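Local structure of lipoxygenase (Cyanothece sp., 5EK8) at residues A[206-211]-A[217-222]; A[296-299]-A[304-307]; A[384-389]-A[468-473]; A[390-395]-A[634-639]; A[414-419]-A[608-613]. The protein carries a non-heme iron and, as a 9R-lipoxygenase, probably inserts both atoms of molecular oxygen into a polyunsaturated fatty acid. One frame throughout, in Å; residues are numbered along the deposited sequence.

Contact 1. Residues A[206-211]-A[217-222]; sequences AKHTIA and KEPSLT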
# COMPACT_ATOMS: atom_id res chain seq x y z
N ALA A 206 18.36 -18.77 -3.06
CA ALA A 206 19.66 -18.73 -3.70
C ALA A 206 20.11 -20.14 -4.07
O ALA A 206 20.54 -20.38 -5.20
CB ALA A 206 20.69 -18.07 -2.79
N LYS A 207 20.00 -21.06 -3.12
CA LYS A 207 20.31 -22.47 -3.36
C LYS A 207 19.55 -22.99 -4.58
O LYS A 207 20.14 -23.60 -5.48
CB LYS A 207 19.96 -23.31 -2.13
CG LYS A 207 20.38 -24.77 -2.25
CD LYS A 207 19.53 -25.68 -1.38
CE LYS A 207 19.82 -27.15 -1.66
NZ LYS A 207 18.74 -28.05 -1.16
N HIS A 208 18.25 -22.73 -4.61
CA HIS A 208 17.41 -23.21 -5.70
C HIS A 208 17.81 -22.60 -7.03
O HIS A 208 17.90 -23.30 -8.04
CB HIS A 208 15.95 -22.91 -5.40
CG HIS A 208 15.43 -23.62 -4.19
ND1 HIS A 208 14.30 -23.21 -3.52
CD2 HIS A 208 15.87 -24.72 -3.55
CE1 HIS A 208 14.08 -24.02 -2.50
NE2 HIS A 208 15.02 -24.95 -2.50
N THR A 209 18.05 -21.29 -7.02
CA THR A 209 18.40 -20.57 -8.23
C THR A 209 19.70 -21.09 -8.83
O THR A 209 19.79 -21.35 -10.03
CB THR A 209 18.55 -19.06 -7.97
OG1 THR A 209 17.30 -18.53 -7.51
CG2 THR A 209 18.94 -18.34 -9.25
N ILE A 210 20.71 -21.26 -7.97
CA ILE A 210 22.00 -21.78 -8.41
C ILE A 210 21.84 -23.21 -8.91
O ILE A 210 22.47 -23.60 -9.89
CB ILE A 210 23.06 -21.73 -7.28
CG1 ILE A 210 23.24 -20.29 -6.79
CG2 ILE A 210 24.40 -22.28 -7.75
CD1 ILE A 210 24.40 -20.12 -5.84
N ALA A 211 20.97 -23.97 -8.26
CA ALA A 211 20.72 -25.36 -8.65
C ALA A 211 20.07 -25.44 -10.03
O ALA A 211 20.32 -26.37 -10.79
CB ALA A 211 19.86 -26.06 -7.61
N LYS A 217 15.73 -28.41 -15.08
CA LYS A 217 14.54 -29.10 -14.59
C LYS A 217 14.61 -29.33 -13.08
O LYS A 217 13.68 -29.85 -12.47
CB LYS A 217 14.36 -30.44 -15.31
CG LYS A 217 15.30 -30.64 -16.48
CD LYS A 217 14.94 -31.88 -17.29
CE LYS A 217 15.84 -32.02 -18.51
NZ LYS A 217 15.80 -30.79 -19.36
N GLU A 218 15.72 -28.91 -12.48
CA GLU A 218 15.91 -29.05 -11.04
C GLU A 218 16.06 -27.66 -10.41
O GLU A 218 16.41 -26.71 -11.11
CB GLU A 218 17.13 -29.94 -10.74
CG GLU A 218 16.76 -31.38 -10.43
CD GLU A 218 17.98 -32.28 -10.30
OE1 GLU A 218 19.10 -31.79 -10.54
OE2 GLU A 218 17.81 -33.47 -9.97
N PRO A 219 15.76 -27.54 -9.11
CA PRO A 219 15.29 -28.59 -8.19
C PRO A 219 13.84 -28.96 -8.43
O PRO A 219 13.10 -28.18 -9.03
CB PRO A 219 15.48 -27.96 -6.81
CG PRO A 219 15.35 -26.50 -7.05
CD PRO A 219 15.93 -26.24 -8.42
N SER A 220 13.44 -30.14 -7.97
CA SER A 220 12.05 -30.57 -8.09
C SER A 220 11.14 -29.64 -7.32
O SER A 220 11.59 -28.88 -6.46
CB SER A 220 11.90 -32.00 -7.57
OG SER A 220 12.19 -32.08 -6.18
N LEU A 221 9.85 -29.69 -7.63
CA LEU A 221 8.87 -28.91 -6.89
C LEU A 221 8.77 -29.40 -5.45
O LEU A 221 8.56 -28.63 -4.52
CB LEU A 221 7.51 -28.97 -7.57
CG LEU A 221 6.98 -27.61 -8.01
CD1 LEU A 221 7.85 -27.01 -9.11
CD2 LEU A 221 5.53 -27.74 -8.46
N THR A 222 8.93 -30.71 -5.29
CA THR A 222 8.94 -31.34 -3.97
C THR A 222 10.08 -30.81 -3.10
O THR A 222 9.88 -30.50 -1.92
CB THR A 222 9.06 -32.86 -4.09
OG1 THR A 222 8.03 -33.35 -4.96
CG2 THR A 222 8.92 -33.51 -2.72

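Contact 2. Residues A[296-299]-A[304-307]; sequences YFVL and LFPT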
# COMPACT_ATOMS: atom_id res chain seq x y z
N TYR A 296 -19.49 -20.77 -10.80
CA TYR A 296 -20.88 -20.60 -10.44
C TYR A 296 -21.15 -21.30 -9.12
O TYR A 296 -20.62 -22.39 -8.87
CB TYR A 296 -21.79 -21.15 -11.54
CG TYR A 296 -21.64 -20.46 -12.87
CD1 TYR A 296 -22.58 -19.54 -13.31
CD2 TYR A 296 -20.54 -20.71 -13.69
CE1 TYR A 296 -22.45 -18.90 -14.52
CE2 TYR A 296 -20.39 -20.08 -14.90
CZ TYR A 296 -21.35 -19.17 -15.32
OH TYR A 296 -21.20 -18.53 -16.54
N PHE A 297 -21.95 -20.67 -8.27
CA PHE A 297 -22.27 -21.22 -6.96
C PHE A 297 -23.77 -21.13 -6.73
O PHE A 297 -24.45 -20.33 -7.36
CB PHE A 297 -21.53 -20.46 -5.85
CG PHE A 297 -20.06 -20.30 -6.11
CD1 PHE A 297 -19.15 -21.21 -5.61
CD2 PHE A 297 -19.59 -19.23 -6.86
CE1 PHE A 297 -17.79 -21.06 -5.84
CE2 PHE A 297 -18.24 -19.07 -7.10
CZ PHE A 297 -17.33 -19.99 -6.59
N VAL A 298 -24.29 -21.97 -5.85
CA VAL A 298 -25.69 -21.87 -5.47
C VAL A 298 -25.76 -21.70 -3.95
O VAL A 298 -24.89 -22.18 -3.22
CB VAL A 298 -26.51 -23.11 -5.92
CG1 VAL A 298 -26.09 -24.37 -5.14
CG2 VAL A 298 -28.01 -22.84 -5.79
N LEU A 299 -26.78 -21.00 -3.48
CA LEU A 299 -26.97 -20.79 -2.06
C LEU A 299 -28.12 -21.65 -1.56
O LEU A 299 -29.27 -21.46 -1.94
CB LEU A 299 -27.24 -19.31 -1.76
CG LEU A 299 -27.44 -18.94 -0.29
CD1 LEU A 299 -26.12 -19.03 0.47
CD2 LEU A 299 -28.04 -17.55 -0.17
N LEU A 304 -22.91 -22.02 0.62
CA LEU A 304 -22.60 -21.87 -0.80
C LEU A 304 -21.90 -23.11 -1.35
O LEU A 304 -20.83 -23.49 -0.88
CB LEU A 304 -21.72 -20.64 -1.03
CG LEU A 304 -22.42 -19.29 -1.20
CD1 LEU A 304 -21.39 -18.18 -1.29
CD2 LEU A 304 -23.31 -19.30 -2.44
N PHE A 305 -22.52 -23.74 -2.34
CA PHE A 305 -21.93 -24.89 -3.01
C PHE A 305 -21.58 -24.53 -4.45
O PHE A 305 -22.35 -23.83 -5.11
CB PHE A 305 -22.89 -26.09 -2.99
CG PHE A 305 -23.46 -26.38 -1.63
CD1 PHE A 305 -22.84 -27.29 -0.79
CD2 PHE A 305 -24.62 -25.75 -1.20
CE1 PHE A 305 -23.37 -27.57 0.46
CE2 PHE A 305 -25.14 -26.02 0.05
CZ PHE A 305 -24.52 -26.93 0.88
N PRO A 306 -20.44 -25.02 -4.95
CA PRO A 306 -20.08 -24.76 -6.35
C PRO A 306 -20.88 -25.63 -7.31
O PRO A 306 -20.93 -26.85 -7.14
CB PRO A 306 -18.59 -25.10 -6.40
CG PRO A 306 -18.42 -26.16 -5.34
CD PRO A 306 -19.44 -25.86 -4.27
N THR A 307 -21.51 -25.02 -8.31
CA THR A 307 -22.33 -25.77 -9.26
C THR A 307 -21.56 -26.12 -10.53
O THR A 307 -21.67 -27.24 -11.03
CB THR A 307 -23.59 -24.99 -9.63
OG1 THR A 307 -23.21 -23.76 -10.26
CG2 THR A 307 -24.40 -24.69 -8.39

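Contact 3. Residues A[384-389]-A[468-473]; sequences RLMLTP and DAFFAK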
# COMPACT_ATOMS: atom_id res chain seq x y z
N ARG A 384 -4.29 15.37 10.87
CA ARG A 384 -2.94 14.85 10.69
C ARG A 384 -2.65 13.72 11.68
O ARG A 384 -2.31 12.60 11.29
CB ARG A 384 -1.91 15.95 10.87
CG ARG A 384 -0.49 15.43 11.05
CD ARG A 384 0.30 16.31 12.00
NE ARG A 384 1.73 16.25 11.73
CZ ARG A 384 2.61 17.13 12.19
NH1 ARG A 384 3.89 17.00 11.89
NH2 ARG A 384 2.20 18.14 12.95
N LEU A 385 -2.82 14.03 12.96
CA LEU A 385 -2.61 13.09 14.05
C LEU A 385 -3.41 11.81 13.87
O LEU A 385 -3.07 10.76 14.40
CB LEU A 385 -2.97 13.74 15.39
CG LEU A 385 -1.83 14.34 16.23
CD1 LEU A 385 -0.88 15.15 15.37
CD2 LEU A 385 -2.40 15.20 17.34
N MET A 386 -4.49 11.92 13.10
CA MET A 386 -5.37 10.79 12.88
C MET A 386 -4.98 9.98 11.65
O MET A 386 -5.13 8.75 11.63
CB MET A 386 -6.81 11.28 12.75
CG MET A 386 -7.77 10.27 12.18
SD MET A 386 -9.44 10.94 12.15
CE MET A 386 -10.31 9.58 11.42
N LEU A 387 -4.43 10.65 10.63
CA LEU A 387 -4.17 10.00 9.35
C LEU A 387 -2.73 9.54 9.14
O LEU A 387 -2.51 8.45 8.60
CB LEU A 387 -4.57 10.94 8.20
CG LEU A 387 -6.06 11.01 7.89
CD1 LEU A 387 -6.32 11.93 6.71
CD2 LEU A 387 -6.60 9.62 7.62
N THR A 388 -1.76 10.35 9.56
CA THR A 388 -0.35 10.03 9.33
C THR A 388 0.13 8.63 9.77
O THR A 388 0.87 7.99 9.01
CB THR A 388 0.57 11.07 10.02
OG1 THR A 388 0.01 11.46 11.28
CG2 THR A 388 0.70 12.31 9.15
N PRO A 389 -0.27 8.13 10.96
CA PRO A 389 0.25 6.81 11.35
C PRO A 389 -0.19 5.67 10.43
O PRO A 389 0.47 4.63 10.39
CB PRO A 389 -0.31 6.61 12.76
CG PRO A 389 -1.50 7.48 12.82
CD PRO A 389 -1.14 8.69 12.02
N ASP A 468 -16.14 9.61 14.45
CA ASP A 468 -17.11 10.50 15.07
C ASP A 468 -16.55 11.11 16.35
O ASP A 468 -16.58 12.33 16.54
CB ASP A 468 -18.41 9.75 15.37
CG ASP A 468 -19.29 9.59 14.15
OD1 ASP A 468 -19.25 10.46 13.26
OD2 ASP A 468 -20.04 8.59 14.08
N ALA A 469 -16.03 10.25 17.22
CA ALA A 469 -15.47 10.70 18.50
C ALA A 469 -14.34 11.71 18.30
O ALA A 469 -14.36 12.79 18.89
CB ALA A 469 -14.96 9.51 19.28
N PHE A 470 -13.38 11.35 17.46
CA PHE A 470 -12.22 12.20 17.20
C PHE A 470 -12.64 13.56 16.68
O PHE A 470 -12.19 14.59 17.19
CB PHE A 470 -11.28 11.53 16.20
CG PHE A 470 -9.99 12.27 15.97
CD1 PHE A 470 -9.90 13.26 15.00
CD2 PHE A 470 -8.87 11.97 16.72
CE1 PHE A 470 -8.72 13.94 14.79
CE2 PHE A 470 -7.68 12.64 16.52
CZ PHE A 470 -7.60 13.63 15.55
N PHE A 471 -13.50 13.56 15.67
CA PHE A 471 -13.99 14.80 15.08
C PHE A 471 -14.69 15.66 16.13
O PHE A 471 -14.53 16.88 16.14
CB PHE A 471 -14.95 14.50 13.93
CG PHE A 471 -14.27 14.40 12.59
CD1 PHE A 471 -14.45 15.38 11.63
CD2 PHE A 471 -13.45 13.32 12.30
CE1 PHE A 471 -13.83 15.29 10.40
CE2 PHE A 471 -12.82 13.23 11.07
CZ PHE A 471 -13.01 14.21 10.12
N ALA A 472 -15.45 15.02 17.01
CA ALA A 472 -16.13 15.74 18.07
C ALA A 472 -15.13 16.41 19.01
O ALA A 472 -15.26 17.59 19.35
CB ALA A 472 -17.05 14.81 18.85
N LYS A 473 -14.12 15.65 19.43
CA LYS A 473 -13.13 16.14 20.39
C LYS A 473 -12.32 17.33 19.88
O LYS A 473 -12.13 18.31 20.61
CB LYS A 473 -12.18 15.00 20.79
CG LYS A 473 -10.95 15.47 21.56
CD LYS A 473 -10.05 14.31 21.94
CE LYS A 473 -10.70 13.41 22.98
NZ LYS A 473 -9.76 12.35 23.46

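Contact 4. Residues A[390-395]-A[634-639]; sequences HLKSII and DDDVPE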
# COMPACT_ATOMS: atom_id res chain seq x y z
N HIS A 390 -1.28 5.86 9.70
CA HIS A 390 -1.77 4.83 8.79
C HIS A 390 -1.22 5.01 7.38
O HIS A 390 -1.18 4.07 6.60
CB HIS A 390 -3.30 4.84 8.77
CG HIS A 390 -3.92 4.78 10.12
ND1 HIS A 390 -3.84 3.66 10.93
CD2 HIS A 390 -4.64 5.69 10.82
CE1 HIS A 390 -4.48 3.89 12.06
NE2 HIS A 390 -4.97 5.12 12.02
N LEU A 391 -0.78 6.23 7.07
CA LEU A 391 -0.28 6.53 5.73
C LEU A 391 1.23 6.60 5.67
O LEU A 391 1.82 6.71 4.60
CB LEU A 391 -0.88 7.86 5.23
CG LEU A 391 -2.35 7.80 4.81
CD1 LEU A 391 -2.92 9.19 4.64
CD2 LEU A 391 -2.50 7.00 3.52
N LYS A 392 1.88 6.51 6.83
CA LYS A 392 3.33 6.58 6.87
C LYS A 392 3.97 5.34 6.24
O LYS A 392 3.35 4.28 6.18
CB LYS A 392 3.83 6.77 8.31
CG LYS A 392 3.36 5.73 9.32
CD LYS A 392 4.51 5.33 10.24
CE LYS A 392 4.05 4.91 11.63
NZ LYS A 392 3.16 3.71 11.66
N SER A 393 5.18 5.52 5.73
CA SER A 393 6.04 4.44 5.24
C SER A 393 5.60 3.76 3.94
O SER A 393 6.36 2.97 3.37
CB SER A 393 6.21 3.37 6.33
OG SER A 393 6.88 3.90 7.46
N ILE A 394 4.40 4.06 3.44
CA ILE A 394 3.88 3.35 2.26
C ILE A 394 4.65 3.72 0.99
O ILE A 394 4.80 2.90 0.08
CB ILE A 394 2.37 3.61 2.06
CG1 ILE A 394 1.78 2.59 1.08
CG2 ILE A 394 2.10 5.03 1.59
CD1 ILE A 394 0.29 2.77 0.86
N ILE A 395 5.17 4.95 0.95
CA ILE A 395 5.96 5.39 -0.19
C ILE A 395 7.19 4.50 -0.36
O ILE A 395 7.59 4.18 -1.48
CB ILE A 395 6.40 6.87 -0.03
CG1 ILE A 395 7.04 7.10 1.34
CG2 ILE A 395 5.20 7.80 -0.22
CD1 ILE A 395 7.72 8.45 1.46
N ASP A 634 4.99 2.08 17.60
CA ASP A 634 5.51 3.41 17.27
C ASP A 634 4.89 4.51 18.14
O ASP A 634 5.26 5.68 18.01
CB ASP A 634 5.29 3.72 15.79
CG ASP A 634 6.31 3.04 14.88
OD1 ASP A 634 5.95 2.68 13.74
OD2 ASP A 634 7.48 2.87 15.31
N ASP A 635 3.97 4.12 19.01
CA ASP A 635 3.31 5.05 19.94
C ASP A 635 2.75 6.28 19.23
O ASP A 635 2.97 7.42 19.67
CB ASP A 635 4.27 5.48 21.06
CG ASP A 635 4.78 4.30 21.89
OD1 ASP A 635 3.96 3.68 22.61
OD2 ASP A 635 5.99 4.01 21.82
N ASP A 636 2.03 6.06 18.15
CA ASP A 636 1.49 7.15 17.36
C ASP A 636 0.03 6.90 16.99
O ASP A 636 -0.63 7.76 16.41
CB ASP A 636 2.32 7.36 16.10
CG ASP A 636 2.28 6.15 15.19
OD1 ASP A 636 2.65 6.29 14.01
OD2 ASP A 636 1.89 5.06 15.65
N VAL A 637 -0.46 5.71 17.31
CA VAL A 637 -1.86 5.36 17.10
C VAL A 637 -2.71 5.98 18.20
O VAL A 637 -2.57 5.61 19.37
CB VAL A 637 -2.07 3.84 17.07
CG1 VAL A 637 -3.55 3.51 16.90
CG2 VAL A 637 -1.26 3.20 15.96
N PRO A 638 -3.58 6.93 17.83
CA PRO A 638 -4.47 7.62 18.76
C PRO A 638 -5.23 6.64 19.65
O PRO A 638 -5.80 5.67 19.14
CB PRO A 638 -5.42 8.39 17.84
CG PRO A 638 -4.61 8.64 16.62
CD PRO A 638 -3.76 7.42 16.45
N GLU A 639 -5.23 6.89 20.95
CA GLU A 639 -5.71 5.92 21.93
C GLU A 639 -7.19 5.59 21.78
O GLU A 639 -7.62 4.51 22.18
CB GLU A 639 -5.42 6.42 23.34
CG GLU A 639 -3.99 6.17 23.79
CD GLU A 639 -3.67 4.69 23.92
OE1 GLU A 639 -4.59 3.89 24.19
OE2 GLU A 639 -2.49 4.32 23.74

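Contact 5. Residues A[414-419]-A[608-613]; sequences VTNGPL and PIEATN. With NA (sodium ion), chain C.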
# COMPACT_ATOMS: atom_id res chain seq x y z
N VAL A 414 4.70 -9.55 -12.45
CA VAL A 414 4.86 -9.56 -13.90
C VAL A 414 5.41 -10.90 -14.39
O VAL A 414 4.77 -11.59 -15.18
CB VAL A 414 5.81 -8.43 -14.36
CG1 VAL A 414 6.09 -8.54 -15.85
CG2 VAL A 414 5.23 -7.06 -14.00
N THR A 415 6.60 -11.25 -13.90
CA THR A 415 7.30 -12.48 -14.26
C THR A 415 6.43 -13.73 -14.10
O THR A 415 6.26 -14.50 -15.04
CB THR A 415 8.58 -12.66 -13.42
OG1 THR A 415 9.56 -11.69 -13.82
CG2 THR A 415 9.17 -14.05 -13.60
N ASN A 416 5.90 -13.92 -12.89
CA ASN A 416 5.13 -15.11 -12.56
C ASN A 416 3.69 -15.03 -13.03
O ASN A 416 3.02 -16.05 -13.18
CB ASN A 416 5.17 -15.37 -11.05
CG ASN A 416 6.48 -15.96 -10.57
OD1 ASN A 416 7.44 -16.09 -11.33
ND2 ASN A 416 6.53 -16.31 -9.30
N GLY A 417 3.21 -13.81 -13.26
CA GLY A 417 1.88 -13.59 -13.80
C GLY A 417 1.82 -13.91 -15.28
O GLY A 417 2.83 -13.82 -15.99
N PRO A 418 0.62 -14.28 -15.78
CA PRO A 418 0.40 -14.70 -17.16
C PRO A 418 0.43 -13.54 -18.16
O PRO A 418 0.34 -13.76 -19.38
CB PRO A 418 -1.00 -15.31 -17.11
CG PRO A 418 -1.68 -14.53 -16.04
CD PRO A 418 -0.63 -14.25 -15.00
N LEU A 419 0.54 -12.32 -17.66
CA LEU A 419 0.52 -11.15 -18.52
C LEU A 419 1.90 -10.55 -18.71
O LEU A 419 2.82 -10.85 -17.96
CB LEU A 419 -0.43 -10.09 -17.94
CG LEU A 419 -1.87 -10.56 -17.78
CD1 LEU A 419 -2.75 -9.41 -17.30
CD2 LEU A 419 -2.39 -11.15 -19.08
N PRO A 608 11.14 -24.30 -11.87
CA PRO A 608 11.81 -24.24 -10.57
C PRO A 608 12.09 -22.82 -10.04
O PRO A 608 11.78 -22.53 -8.88
CB PRO A 608 13.13 -24.97 -10.83
CG PRO A 608 12.77 -26.00 -11.83
CD PRO A 608 11.71 -25.37 -12.72
N ILE A 609 12.63 -21.95 -10.89
CA ILE A 609 13.02 -20.61 -10.45
C ILE A 609 11.79 -19.73 -10.15
O ILE A 609 11.78 -18.96 -9.17
CB ILE A 609 13.96 -19.96 -11.50
CG1 ILE A 609 14.47 -18.61 -11.01
CG2 ILE A 609 13.28 -19.87 -12.84
CD1 ILE A 609 15.86 -18.29 -11.53
N GLU A 610 10.74 -19.89 -10.95
CA GLU A 610 9.48 -19.21 -10.68
C GLU A 610 8.84 -19.72 -9.40
O GLU A 610 8.28 -18.95 -8.62
CB GLU A 610 8.51 -19.38 -11.84
CG GLU A 610 8.79 -18.49 -13.04
CD GLU A 610 7.68 -18.53 -14.06
OE1 GLU A 610 7.58 -17.58 -14.87
OE2 GLU A 610 6.90 -19.50 -14.06
N ALA A 611 8.94 -21.03 -9.18
CA ALA A 611 8.35 -21.67 -8.01
C ALA A 611 9.01 -21.19 -6.72
O ALA A 611 8.34 -20.71 -5.78
CB ALA A 611 8.46 -23.17 -8.12
N THR A 612 10.33 -21.31 -6.69
CA THR A 612 11.08 -20.91 -5.51
C THR A 612 10.89 -19.42 -5.26
O THR A 612 10.73 -19.01 -4.11
CB THR A 612 12.58 -21.24 -5.63
OG1 THR A 612 13.26 -20.81 -4.44
CG2 THR A 612 13.22 -20.59 -6.84
N ASN A 613 10.87 -18.61 -6.31
CA ASN A 613 10.65 -17.18 -6.11
C ASN A 613 9.25 -16.88 -5.58
O ASN A 613 9.07 -15.99 -4.75
CB ASN A 613 10.91 -16.41 -7.41
CG ASN A 613 12.39 -16.19 -7.65
OD1 ASN A 613 12.96 -15.20 -7.17
ND2 ASN A 613 13.02 -17.11 -8.37
NA NA C . 4.74 -12.66 -17.38

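Contact 1. Residues A[206-211]-A[217-222]
Glu218 and Pro219 fold back onto His208 and Ala211 in the turn linking two successive helices: the chain leaves helix 188-214, turns, and brushes its last turns before starting helix 221-227. Glu218 belongs to the solvent side, and its carboxylate OE1 bonds Asn215 in the turn. The peptide bond before Pro219 is cis, a form proline accepts more readily than other residues, and the proline ring points toward the helix. Pro219 CD settles between residues one helical turn apart, 3.6 Å from His208 O and 4.0 Å from Ala211 CB. A methyl is small enough at Ala211 to let the loop come this near. Pro219 CG meets the imidazole obliquely, 4.0 Å from His208 CD2, the two side chains crossing at about a right angle. Rotation of that imidazole is fixed from outside the contact, since ND1 bonds Thr612 and NE2 bonds Asp227, which leaves a carbon of the ring to meet the proline. Next comes Ser220, the N-cap of helix 221-227. A hydroxyl suits this place because the first helical N-H groups lack partners in a preceding turn, and OG of Ser220 bonds the backbone N of Gln223.

Contact 2. Residues A[296-299]-A[304-307]
Val298 and Phe305 form a hydrogen-bonded pair at the heart of an antiparallel beta hairpin, strands 291-300 and 303-313. Val298 N donates to Phe305 O over 2.8 Å, and Phe305 N returns a bond to Val298 O at 3.0 Å. A third backbone bond runs from Thr307 N to Tyr296 O at 2.8 Å. Pro306 has no N-H, yet it pairs with Phe297 in a non-hydrogen-bonded position, so none of these cross-strand bonds is lost. The strands are well twisted, their directions 141° apart.

Packing divides between the two faces. On that of Phe297, Leu299, Leu304 and Pro306, the CD2 methyl of Leu304 touches both Phe297 CB and Leu299 CB, each at 4.0 Å, while Phe297 CD1 leans obliquely on Pro306 CB. Phe250 and Val251 of helix 247-256 cover this apolar side. On the other face Val298 is well covered, packing on the methyl of Thr307, which stands anti to its own carbonyl carbon and brings CG2 3.6 Å from Val298 CB; Phe305 alone turns largely to solvent. Alternate backbone groups pair within the hairpin, while Phe297 and Leu299 bond through the backbone to Phe273 and Asn271 on the other side, so the apolar face can pack on helix 247-256.

Contact 3. Residues A[384-389]-A[468-473]
Met386 reaches from helix 383-391 to the aromatic pair Phe470 and Phe471 near the end of helix 451-473. The tight part is the meeting with Phe470. Met386 CB lies over one face of that ring, 4.0 Å from its centroid and 21° off the normal, a CH-pi contact, while SD comes obliquely to the same ring, 3.7 Å from Phe470 CD1. Both side chains leave their helices with CG anti to the backbone N (Met386 chi1 165°, Phe470 chi1 -174°), which lets them span backbones whose nearest CA atoms, Met386 and Phe470, are 8.2 Å apart. Methionine suits this gap: a long unbranched chain with a polarisable sulfur that packs well on rings. The hold on Phe471 is looser, with Met386 SD 4.2 Å from CE2 of that ring. Cys559 and Ile563 of helix 549-574 also touch the methionine and help bury it. Farther out the character changes: Ala469, Ala472 and Lys473 face solvent, and the lysine finds Glu640 as its ionic partner, whereas Asp468 pairs with Lys556. One sulfur serving two rings is a Met-aromatic contact, here joining helices of the largely helical catalytic domain that lipoxygenases share.

Contact 4. Residues A[390-395]-A[634-639]
Lys392 lays its CE and NZ alongside the carboxylates of Asp634 and Asp636, both in the loop between helices 608-623 and 639-647. NZ is 3.5 Å from Asp636 OD1 in a salt bridge and 3.6 Å from Asp634 OD1 in a longer, looser one, so one ammonium group links two acids in a small network. The lysine and Asp636 reach for each other from opposite directions; Asp634 comes in at a slant. Lys392 starts with CG between its backbone N and carbonyl carbon (chi1 55°) and bends again farther along, which curls the chain back toward helix 383-391 and lets NZ also bond Pro389 O. That carbonyl belongs to the helix's last turn, where a positive charge probably sits well with the helix dipole. Asp634 has its own anchor, since OD2 bonds Tyr626 and Ser187. An alanine in place of Lys392 is likely to leave the carboxylates of Asp634 and Asp636 without their shared counter-charge and to weaken the tie between the helix end and the loop. The lysine side chain lies about 11 Å from that of His570, an iron ligand, and thus beyond the first shell. At this partly exposed position the long ion pairs are consistent with charge attraction between helix end and loop rather than a directional bond.

Contact 5. Residues A[414-419]-A[608-613]
The Asn416 amide and the Glu610 carboxylate slide past each other in opposite directions, their planes 66° apart, so they do not stack. Instead, the amide meets the stem of Glu610: OD1 of Asn416 lies 3.2 Å from Glu610 CG, and ND2 of Asn416 donates to the backbone O of Glu610, also at 3.2 Å. This bond is bent (135° at the hydrogen), and its acceptor lies 31° out of the amide plane. Asparagine suits the spot, being short and carrying an N-H able to reach a carbonyl of the neighbouring helix. Glu610 extends beyond CG, passing Thr415 CG2 at 4.1 Å from its OE1, and that oxygen bonds His288. Replacing Asn416 by a leucine would probably leave the Glu610 carbonyl without this side-chain donor and loosen the link to the helix. The end of helix 412-415 and the loop after it bind a sodium ion through Val414 O at 2.5 Å, Gly417 O and Leu419 O, with Asp285 completing the site; backbone oxygens are apt ligands for this hard cation. Around the contact, Pro418 and Leu419 rest on Phe352 of the long helix 337-377, while helix 608-623 turns Ala611 and Thr612 the other way, against helix 221-227.

How the contacts relate
Contacts 1 and 5 are neighbours, their centres 14 Å apart: the His208-Thr612 bond joins them and Thr209 packs on Ile609, so helix 608-623 is held between the helical connection and the sodium-binding loop. Contacts 3 and 4 form a second pair, with centres 12 Å apart, sharing helix 383-391; Leu385 O and Pro389 pack on Pro638, and Pro389 also on Asp636. The two pairs lie well apart, contacts 1 and 3 being 50 Å between centres on opposite sides of the chain's centre. Contact 2, the hairpin, touches none of them. Contact 4 lies toward the iron: the Lys392 side chain is about 11 Å from that of His570 and about 12 Å from that of Ile668.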